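Local coordinates for polyamine export protein (Haemophilus ducreyi, PDB 2P4P), which may export cadaverine and putrescine from the cytoplasm under stress, its CorC_HlyC (transporter-associated) domain being the part present here, at residues 10-15 / 75-80. Sequence-based numbering, arbitrary orientation.
Sequences SWLIDG and IDQLMV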
loop_
_atom_site.group_PDB
_atom_site.type_symbol
_atom_site.label_atom_id
_atom_site.label_comp_id
_atom_site.label_asym_id
_atom_site.label_seq_id
_atom_site.Cartn_x
_atom_site.Cartn_y
_atom_site.Cartn_z
ATOM N N SER A 10 5.619 -2.284 8.682
ATOM C CA SER A 10 5.859 -2.448 7.259
ATOM C C SER A 10 6.515 -1.218 6.681
ATOM O O SER A 10 6.483 -0.126 7.288
ATOM C CB SER A 10 4.551 -2.754 6.539
ATOM O OG SER A 10 3.775 -1.589 6.434
ATOM N N TRP A 11 7.101 -1.381 5.503
ATOM C CA TRP A 11 7.630 -0.254 4.800
ATOM C C TRP A 11 6.996 -0.189 3.424
ATOM O O TRP A 11 6.819 -1.215 2.767
ATOM C CB TRP A 11 9.132 -0.389 4.584
ATOM C CG TRP A 11 10.024 -0.369 5.770
ATOM C CD1 TRP A 11 9.713 -0.019 7.071
ATOM C CD2 TRP A 11 11.430 -0.663 5.762
ATOM N NE1 TRP A 11 10.836 -0.120 7.864
ATOM C CE2 TRP A 11 11.901 -0.509 7.088
ATOM C CE3 TRP A 11 12.330 -1.068 4.764
ATOM C CZ2 TRP A 11 13.254 -0.719 7.440
ATOM C CZ3 TRP A 11 13.673 -1.293 5.115
ATOM C CH2 TRP A 11 14.112 -1.123 6.443
ATOM N N LEU A 12 6.701 1.026 2.983
ATOM C CA LEU A 12 6.296 1.264 1.613
ATOM C C LEU A 12 7.502 1.757 0.842
ATOM O O LEU A 12 8.118 2.772 1.207
ATOM C CB LEU A 12 5.165 2.282 1.573
ATOM C CG LEU A 12 4.534 2.553 0.209
ATOM C CD1 LEU A 12 3.602 1.415 -0.180
ATOM C CD2 LEU A 12 3.770 3.856 0.264
ATOM N N ILE A 13 7.808 1.061 -0.258
ATOM C CA ILE A 13 9.056 1.233 -1.024
ATOM C C ILE A 13 8.793 1.412 -2.528
ATOM O O ILE A 13 7.915 0.759 -3.063
ATOM C CB ILE A 13 9.990 0.002 -0.774
ATOM C CG1 ILE A 13 10.562 0.067 0.650
ATOM C CG2 ILE A 13 11.120 -0.079 -1.798
ATOM C CD1 ILE A 13 11.254 -1.206 1.095
ATOM N N ASP A 14 9.552 2.298 -3.183
ATOM C CA ASP A 14 9.479 2.535 -4.631
ATOM C C ASP A 14 10.064 1.325 -5.358
ATOM O O ASP A 14 11.118 0.838 -4.984
ATOM C CB ASP A 14 10.262 3.812 -4.980
ATOM C CG ASP A 14 10.301 4.124 -6.484
ATOM O OD1 ASP A 14 9.739 3.366 -7.308
ATOM O OD2 ASP A 14 10.920 5.154 -6.853
ATOM N N GLY A 15 9.384 0.852 -6.404
ATOM C CA GLY A 15 9.841 -0.344 -7.134
ATOM C C GLY A 15 11.206 -0.126 -7.783
ATOM O O GLY A 15 11.927 -1.075 -8.072
ATOM N N ILE A 75 6.667 -2.483 -11.403
ATOM C CA ILE A 75 6.213 -2.369 -10.029
ATOM C C ILE A 75 6.595 -0.964 -9.595
ATOM O O ILE A 75 7.777 -0.584 -9.607
ATOM C CB ILE A 75 6.830 -3.474 -9.112
ATOM C CG1 ILE A 75 6.365 -4.858 -9.601
ATOM C CG2 ILE A 75 6.493 -3.207 -7.650
ATOM C CD1 ILE A 75 6.999 -6.080 -8.920
ATOM N N ASP A 76 5.581 -0.165 -9.298
ATOM C CA ASP A 76 5.741 1.247 -8.948
ATOM C C ASP A 76 5.992 1.367 -7.423
ATOM O O ASP A 76 6.982 1.993 -6.983
ATOM C CB ASP A 76 4.473 1.985 -9.414
ATOM C CG ASP A 76 4.410 3.425 -8.979
ATOM O OD1 ASP A 76 5.431 4.145 -9.043
ATOM O OD2 ASP A 76 3.305 3.859 -8.604
ATOM N N GLN A 77 5.098 0.765 -6.642
ATOM C CA GLN A 77 5.239 0.703 -5.173
ATOM C C GLN A 77 5.001 -0.683 -4.627
ATOM O O GLN A 77 4.125 -1.396 -5.102
ATOM C CB GLN A 77 4.257 1.638 -4.491
ATOM C CG GLN A 77 4.568 3.085 -4.698
ATOM C CD GLN A 77 3.546 3.975 -4.044
ATOM O OE1 GLN A 77 3.869 4.745 -3.162
ATOM N NE2 GLN A 77 2.308 3.856 -4.463
ATOM N N LEU A 78 5.752 -1.037 -3.587
ATOM C CA LEU A 78 5.574 -2.287 -2.891
ATOM C C LEU A 78 5.596 -2.063 -1.374
ATOM O O LEU A 78 6.060 -1.036 -0.889
ATOM C CB LEU A 78 6.685 -3.266 -3.264
ATOM C CG LEU A 78 8.100 -2.731 -3.011
ATOM C CD1 LEU A 78 8.897 -3.664 -2.092
ATOM C CD2 LEU A 78 8.826 -2.437 -4.335
HETATM N N MSE A 79 5.079 -3.031 -0.639
HETATM C CA MSE A 79 5.164 -3.031 0.800
HETATM C C MSE A 79 5.943 -4.242 1.246
HETATM O O MSE A 79 5.805 -5.315 0.668
HETATM C CB MSE A 79 3.764 -3.135 1.399
HETATM C CG MSE A 79 3.719 -2.777 2.868
HETATM SE SE MSE A 79 1.945 -3.164 3.544
HETATM C CE MSE A 79 1.306 -4.235 2.086
ATOM N N VAL A 80 6.759 -4.055 2.280
ATOM C CA VAL A 80 7.577 -5.121 2.868
ATOM C C VAL A 80 7.072 -5.258 4.297
ATOM O O VAL A 80 6.882 -4.248 4.956
ATOM C CB VAL A 80 9.097 -4.714 2.920
ATOM C CG1 VAL A 80 9.983 -5.909 3.357
ATOM C CG2 VAL A 80 9.543 -4.237 1.575
#
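Leu78 meets Ile13 because its CG sits between the backbone N and the carbonyl carbon (chi1 56°), which sets CG over the neighbouring strand. Leu78 CG then lies 4.0 Å from Ile13 CB, while Leu78 CD2 reaches on to Gly15 CA at 3.6 Å. Farther along the same face, Ile13 CD1 packs against Val80 CG2 at 3.5 Å and also lies in plane at the edge of the Trp11 ring; helix 40-48 closes over Leu78 through Ile40 and Met44. On the other face, Leu12 CG, anti to the backbone N (chi1 -175°), brings the branch across to Gln77, and Leu12 CD2 touches Gln77 OE1 at 3.5 Å. Gln77 NE2 is held by Asp69 and by Ile68 O of the second subunit, whose Ile68 also packs on Leu12.

Between these two faces, strands 10-14 and 75-80 form an antiparallel ladder in which Trp11 with Val80 and Ile13 with Leu78 are hydrogen-bonded pairs. Just past it, Gly15 N donates to Asp76 O at 2.7 Å from well above the carbonyl plane; on their other edge Asp76 and Gln77 both face Asp69, a classic beta bulge. Asp14 OD1 accepts a hydrogen bond from Ala16 N; near Asp76 O it is merely a second acceptor. Asp76 carboxylate oxygens crowd Asp69 and Glu71, which bind magnesium in a structure of this protein, though not in this chain; unlike the apolar Ile13/Leu78/Val80 face, this acidic cluster would be expected to attract cations.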